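Protein gp18 (PDB 3GS9) is a prophage tail protein of the endopeptidase tail family, probably a structural component of the phage tail, found as a trimer in the crystal assembly. Local coordinates at residues S54-E59 and L83-R88; Q113-I118 and F126-I131. One frame throughout, in Å; residues are numbered along the deposited sequence. Where two conformers were deposited one is given.

Contact 1. Residues S54-E59 and L83-R88; sequences SFLDYE and LSKDIR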
loop_
_atom_site.group_PDB
_atom_site.type_symbol
_atom_site.label_atom_id
_atom_site.label_comp_id
_atom_site.label_asym_id
_atom_site.label_seq_id
_atom_site.Cartn_x
_atom_site.Cartn_y
_atom_site.Cartn_z
ATOM N N SER A 54 -33.389 -10.396 21.397
ATOM C CA SER A 54 -32.494 -10.018 20.300
ATOM C C SER A 54 -32.703 -10.998 19.145
ATOM O O SER A 54 -32.553 -12.219 19.331
ATOM C CB SER A 54 -31.015 -10.069 20.746
ATOM O OG SER A 54 -30.813 -9.618 22.084
ATOM N N PHE A 55 -33.057 -10.474 17.974
ATOM C CA PHE A 55 -33.103 -11.279 16.745
ATOM C C PHE A 55 -31.971 -10.864 15.783
ATOM O O PHE A 55 -31.246 -11.732 15.225
ATOM C CB PHE A 55 -34.453 -11.130 16.055
ATOM C CG PHE A 55 -35.611 -11.571 16.900
ATOM C CD1 PHE A 55 -36.074 -10.762 17.912
ATOM C CD2 PHE A 55 -36.225 -12.786 16.674
ATOM C CE1 PHE A 55 -37.138 -11.163 18.697
ATOM C CE2 PHE A 55 -37.272 -13.205 17.448
ATOM C CZ PHE A 55 -37.735 -12.390 18.473
ATOM N N LEU A 56 -31.814 -9.542 15.620
ATOM C CA LEU A 56 -30.835 -8.962 14.683
ATOM C C LEU A 56 -29.687 -8.170 15.354
ATOM O O LEU A 56 -29.845 -7.028 15.775
ATOM C CB LEU A 56 -31.581 -8.073 13.688
ATOM C CG LEU A 56 -30.774 -7.423 12.572
ATOM C CD1 LEU A 56 -30.343 -8.432 11.566
ATOM C CD2 LEU A 56 -31.622 -6.345 11.906
ATOM N N ASP A 57 -28.511 -8.790 15.420
ATOM C CA ASP A 57 -27.346 -8.200 16.052
ATOM C C ASP A 57 -26.122 -8.886 15.425
ATOM O O ASP A 57 -26.274 -9.682 14.468
ATOM C CB ASP A 57 -27.384 -8.434 17.587
ATOM C CG ASP A 57 -26.818 -7.261 18.384
ATOM O OD1 ASP A 57 -25.642 -6.894 18.152
ATOM O OD2 ASP A 57 -27.563 -6.683 19.223
ATOM N N TYR A 58 -24.937 -8.622 15.968
ATOM C CA TYR A 58 -23.691 -9.301 15.527
ATOM C C TYR A 58 -23.905 -10.786 15.564
ATOM O O TYR A 58 -24.451 -11.334 16.528
ATOM C CB TYR A 58 -22.463 -8.952 16.378
ATOM C CG TYR A 58 -22.210 -7.468 16.331
ATOM C CD1 TYR A 58 -21.784 -6.864 15.170
ATOM C CD2 TYR A 58 -22.486 -6.680 17.436
ATOM C CE1 TYR A 58 -21.615 -5.472 15.102
ATOM C CE2 TYR A 58 -22.350 -5.290 17.390
ATOM C CZ TYR A 58 -21.916 -4.698 16.217
ATOM O OH TYR A 58 -21.801 -3.339 16.229
ATOM N N GLU A 59 -23.470 -11.421 14.498
ATOM C CA GLU A 59 -23.538 -12.870 14.337
ATOM C C GLU A 59 -24.925 -13.439 14.081
ATOM O O GLU A 59 -25.043 -14.681 13.891
ATOM C CB GLU A 59 -22.805 -13.601 15.463
ATOM C CG GLU A 59 -21.356 -13.094 15.666
ATOM C CD GLU A 59 -20.453 -13.439 14.516
ATOM O OE1 GLU A 59 -20.443 -14.616 14.115
ATOM O OE2 GLU A 59 -19.718 -12.561 14.013
ATOM N N LEU A 83 -34.580 4.561 17.024
ATOM C CA LEU A 83 -33.306 3.856 16.770
ATOM C C LEU A 83 -33.184 3.326 15.350
ATOM O O LEU A 83 -34.160 2.881 14.768
ATOM C CB LEU A 83 -33.114 2.727 17.776
ATOM C CG LEU A 83 -32.880 3.280 19.188
ATOM C CD1 LEU A 83 -34.205 3.509 19.897
ATOM C CD2 LEU A 83 -31.996 2.344 20.001
ATOM N N SER A 84 -31.971 3.376 14.805
ATOM C CA SER A 84 -31.714 2.944 13.429
ATOM C C SER A 84 -30.441 2.104 13.419
ATOM O O SER A 84 -29.509 2.427 14.140
ATOM C CB SER A 84 -31.552 4.145 12.514
ATOM O OG SER A 84 -31.738 3.739 11.183
ATOM N N LYS A 85 -30.419 1.020 12.640
ATOM C CA LYS A 85 -29.232 0.163 12.519
ATOM C C LYS A 85 -28.966 -0.095 11.050
ATOM O O LYS A 85 -29.903 -0.359 10.286
ATOM C CB LYS A 85 -29.385 -1.177 13.266
ATOM C CG LYS A 85 -29.667 -1.025 14.759
ATOM C CD LYS A 85 -29.413 -2.319 15.528
ATOM C CE LYS A 85 -30.299 -3.460 15.089
ATOM N NZ LYS A 85 -30.569 -4.411 16.221
ATOM N N ASP A 86 -27.697 0.032 10.646
ATOM C CA ASP A 86 -27.283 -0.243 9.283
ATOM C C ASP A 86 -26.478 -1.531 9.382
ATOM O O ASP A 86 -25.491 -1.589 10.124
ATOM C CB ASP A 86 -26.430 0.887 8.717
ATOM C CG ASP A 86 -27.230 2.188 8.528
ATOM O OD1 ASP A 86 -28.416 2.231 8.937
ATOM O OD2 ASP A 86 -26.665 3.170 7.978
ATOM N N ILE A 87 -26.951 -2.558 8.683
ATOM C CA ILE A 87 -26.362 -3.904 8.721
ATOM C C ILE A 87 -25.517 -4.131 7.475
ATOM O O ILE A 87 -25.930 -3.776 6.372
ATOM C CB ILE A 87 -27.478 -5.012 8.726
ATOM C CG1 ILE A 87 -28.199 -5.056 10.069
ATOM C CG2 ILE A 87 -26.890 -6.411 8.393
ATOM C CD1 ILE A 87 -29.165 -3.907 10.289
ATOM N N ARG A 88 -24.360 -4.748 7.645
ATOM C CA ARG A 88 -23.643 -5.312 6.544
ATOM C C ARG A 88 -23.362 -6.771 6.903
ATOM O O ARG A 88 -22.750 -7.057 7.924
ATOM C CB ARG A 88 -22.359 -4.526 6.258
ATOM C CG ARG A 88 -22.607 -3.178 5.571
ATOM C CD ARG A 88 -21.309 -2.479 5.169
ATOM N NE ARG A 88 -20.556 -3.257 4.185
ATOM C CZ ARG A 88 -20.780 -3.271 2.871
ATOM N NH1 ARG A 88 -21.760 -2.550 2.333
ATOM N NH2 ARG A 88 -20.020 -4.029 2.087
HETATM O O HOH W 1 -28.101 -4.072 18.376
#
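L56 and K85 bring a non-regular loop, 54-59, against residues 83-88 of the interrupted strand 83-90, with no backbone-to-backbone hydrogen bond across the pair; the one direct polar link runs from a side chain to a main-chain carbonyl. K85 NZ donates to L56 O at 2.8 Å, and the C=O...N angle of 167° places the ammonium almost straight ahead of the carbonyl oxygen. A bend at chi3 (-62°) turns the end of the lysine toward the loop. A water adds a second, longer connection: it accepts from K85 NZ at 3.3 Å and donates to D57 OD2 at 2.8 Å, bridging two groups of opposite charge that do not touch directly. The other carboxylate oxygen, D57 OD1, takes the N-H of Y58 with its anti lone pair and also bonds Y292 of the second subunit. Next to the polar link, L56 and I87 meet tip to tip: with chi1 at -177° the leucine CG swings away from the backbone N, and L56 CD2 lies 3.8 Å from I87 CD1. L56 also packs on V8, while I87 rests on V71 and L74 of strand 67-74. The loop is thus held against the sheet of the N-terminal domain by one hydrogen bond from a lysine and one small apolar contact, and K85 NZ, 4.8 Å from D57 OD2, would be expected to favour the ionised carboxylate.

Contact 2. Residues Q113-I118 and F126-I131; sequences QCLTHI and FSWEII
L115 and W128 form the heart of a largely apolar contact of helix 111-118 with strand 127-129, an edge strand of a three-stranded mixed sheet, and with the residue after it. The backbones stay well apart, with L115 CA and W128 CA 7.9 Å from each other, and the indole fills the interval. L115 CB sits over the six-membered ring in a CH-pi contact, 3.9 Å from its centroid and 17° off the normal. The same leucine sends CD1 over that face, 3.7 Å from W128 CE3, and on to I130 CD1 at 4.1 Å. A chi1 of 57° folds the indole of W128 back over its own main chain and presents a ring face to L115. T116 OG1 arrives at the ring edge, near its plane, 3.4 Å from W128 CZ2; its hydrogen bond goes to E112 O, one turn back in the helix. Beyond the pair, L115 also packs on L157 of helix 150-161 and on F174, whereas W128 and I130 both touch E112. No hydrogen bond crosses between the segments, so the attraction is probably mostly dispersion and the burial of L115 against the indole face.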
loop_
_atom_site.group_PDB
_atom_site.type_symbol
_atom_site.label_atom_id
_atom_site.label_comp_id
_atom_site.label_asym_id
_atom_site.label_seq_id
_atom_site.Cartn_x
_atom_site.Cartn_y
_atom_site.Cartn_z
ATOM N N GLN A 113 -7.884 -33.859 -3.766
ATOM C CA GLN A 113 -6.979 -34.102 -2.650
ATOM C C GLN A 113 -6.687 -32.846 -1.805
ATOM O O GLN A 113 -6.592 -32.913 -0.556
ATOM C CB GLN A 113 -5.666 -34.708 -3.146
ATOM C CG GLN A 113 -5.771 -36.146 -3.680
ATOM C CD GLN A 113 -4.468 -36.601 -4.279
ATOM O OE1 GLN A 113 -3.991 -36.019 -5.249
ATOM N NE2 GLN A 113 -3.865 -37.645 -3.689
ATOM N N CYS A 114 -6.522 -31.709 -2.473
ATOM C CA CYS A 114 -6.310 -30.448 -1.746
ATOM C C CYS A 114 -7.529 -30.042 -0.919
ATOM O O CYS A 114 -7.387 -29.669 0.230
ATOM C CB CYS A 114 -5.919 -29.311 -2.689
ATOM S SG CYS A 114 -4.303 -29.558 -3.435
ATOM N N LEU A 115 -8.728 -30.136 -1.494
ATOM C CA LEU A 115 -9.931 -29.730 -0.771
ATOM C C LEU A 115 -10.147 -30.654 0.419
ATOM O O LEU A 115 -10.458 -30.206 1.532
ATOM C CB LEU A 115 -11.128 -29.735 -1.698
ATOM C CG LEU A 115 -11.147 -28.618 -2.743
ATOM C CD1 LEU A 115 -12.208 -28.885 -3.780
ATOM C CD2 LEU A 115 -11.400 -27.280 -2.049
ATOM N N THR A 116 -9.875 -31.939 0.194
ATOM C CA THR A 116 -9.908 -32.898 1.286
ATOM C C THR A 116 -8.964 -32.485 2.422
ATOM O O THR A 116 -9.337 -32.517 3.613
ATOM C CB THR A 116 -9.624 -34.327 0.793
ATOM O OG1 THR A 116 -10.593 -34.680 -0.204
ATOM C CG2 THR A 116 -9.705 -35.319 1.956
ATOM N N HIS A 117 -7.755 -32.066 2.055
ATOM C CA HIS A 117 -6.805 -31.606 3.038
ATOM C C HIS A 117 -7.330 -30.426 3.869
ATOM O O HIS A 117 -7.117 -30.367 5.083
ATOM C CB HIS A 117 -5.468 -31.238 2.391
ATOM C CG HIS A 117 -4.445 -30.821 3.391
ATOM N ND1 HIS A 117 -3.984 -31.683 4.364
ATOM C CD2 HIS A 117 -3.843 -29.632 3.621
ATOM C CE1 HIS A 117 -3.125 -31.050 5.136
ATOM N NE2 HIS A 117 -3.006 -29.806 4.701
ATOM N N ILE A 118 -7.989 -29.475 3.218
ATOM C CA ILE A 118 -8.468 -28.284 3.920
ATOM C C ILE A 118 -9.416 -28.678 5.051
ATOM O O ILE A 118 -9.266 -28.204 6.163
ATOM C CB ILE A 118 -9.206 -27.283 2.977
ATOM C CG1 ILE A 118 -8.230 -26.708 1.971
ATOM C CG2 ILE A 118 -9.814 -26.096 3.793
ATOM C CD1 ILE A 118 -8.865 -25.796 0.957
ATOM N N PHE A 126 -18.932 -27.101 6.101
ATOM C CA PHE A 126 -18.702 -26.957 4.674
ATOM C C PHE A 126 -18.644 -28.281 3.961
ATOM O O PHE A 126 -18.111 -29.250 4.468
ATOM C CB PHE A 126 -17.438 -26.145 4.421
ATOM C CG PHE A 126 -17.645 -24.688 4.705
ATOM C CD1 PHE A 126 -18.140 -23.837 3.715
ATOM C CD2 PHE A 126 -17.472 -24.196 5.983
ATOM C CE1 PHE A 126 -18.389 -22.478 3.995
ATOM C CE2 PHE A 126 -17.706 -22.841 6.259
ATOM C CZ PHE A 126 -18.186 -22.000 5.262
ATOM N N SER A 127 -19.176 -28.284 2.755
ATOM C CA SER A 127 -18.993 -29.420 1.856
ATOM C C SER A 127 -18.566 -28.896 0.511
ATOM O O SER A 127 -18.617 -27.684 0.237
ATOM C CB SER A 127 -20.272 -30.244 1.746
ATOM O OG SER A 127 -21.383 -29.437 1.459
ATOM N N TRP A 128 -18.143 -29.809 -0.336
ATOM C CA TRP A 128 -17.725 -29.426 -1.664
ATOM C C TRP A 128 -17.967 -30.517 -2.710
ATOM O O TRP A 128 -18.138 -31.734 -2.398
ATOM C CB TRP A 128 -16.250 -29.018 -1.600
ATOM C CG TRP A 128 -15.388 -30.067 -1.068
ATOM C CD1 TRP A 128 -15.013 -30.252 0.240
ATOM C CD2 TRP A 128 -14.757 -31.094 -1.821
ATOM N NE1 TRP A 128 -14.175 -31.350 0.331
ATOM C CE2 TRP A 128 -14.032 -31.897 -0.913
ATOM C CE3 TRP A 128 -14.762 -31.437 -3.172
ATOM C CZ2 TRP A 128 -13.295 -32.997 -1.321
ATOM C CZ3 TRP A 128 -14.050 -32.541 -3.581
ATOM C CH2 TRP A 128 -13.311 -33.306 -2.655
ATOM N N GLU A 129 -17.968 -30.059 -3.961
ATOM C CA GLU A 129 -17.986 -30.925 -5.125
ATOM C C GLU A 129 -17.277 -30.226 -6.276
ATOM O O GLU A 129 -17.210 -29.000 -6.329
ATOM C CB GLU A 129 -19.398 -31.284 -5.523
ATOM C CG GLU A 129 -20.208 -30.172 -6.131
ATOM C CD GLU A 129 -21.566 -30.669 -6.583
ATOM O OE1 GLU A 129 -21.661 -31.395 -7.624
ATOM O OE2 GLU A 129 -22.530 -30.322 -5.887
ATOM N N ILE A 130 -16.739 -31.032 -7.170
ATOM C CA ILE A 130 -16.042 -30.565 -8.349
ATOM C C ILE A 130 -16.843 -31.037 -9.533
ATOM O O ILE A 130 -17.153 -32.251 -9.613
ATOM C CB ILE A 130 -14.595 -31.121 -8.412
ATOM C CG1 ILE A 130 -13.780 -30.612 -7.227
ATOM C CG2 ILE A 130 -13.886 -30.742 -9.697
ATOM C CD1 ILE A 130 -12.540 -31.436 -7.015
ATOM N N ILE A 131 -17.249 -30.082 -10.373
ATOM C CA ILE A 131 -17.911 -30.404 -11.635
ATOM C C ILE A 131 -16.935 -30.166 -12.787
ATOM O O ILE A 131 -16.550 -29.015 -13.065
ATOM C CB ILE A 131 -19.225 -29.608 -11.798
ATOM C CG1 ILE A 131 -20.225 -29.974 -10.707
ATOM C CG2 ILE A 131 -19.829 -29.813 -13.169
ATOM C CD1 ILE A 131 -21.422 -29.005 -10.616
#

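Overall arrangement
The two contacts follow one another along the chain, contact 1 closing before contact 2 opens. Contact 1 belongs to the N-terminal domain of this endopeptidase tail protein, contact 2 to its larger endopeptidase tail portion. Their centres are 33 Å apart and their nearest atoms about 12 Å, without touching. Contact 1 is the more peripheral, with its centre 27 Å from that of the chain against 17 Å for contact 2. Its loop also forms part of a subunit interface, where E59 makes a salt bridge with R240 of the second subunit; no other chain touches contact 2. One therefore joins a loop to its sheet at an intersubunit surface, the other a helix to a strand within one subunit.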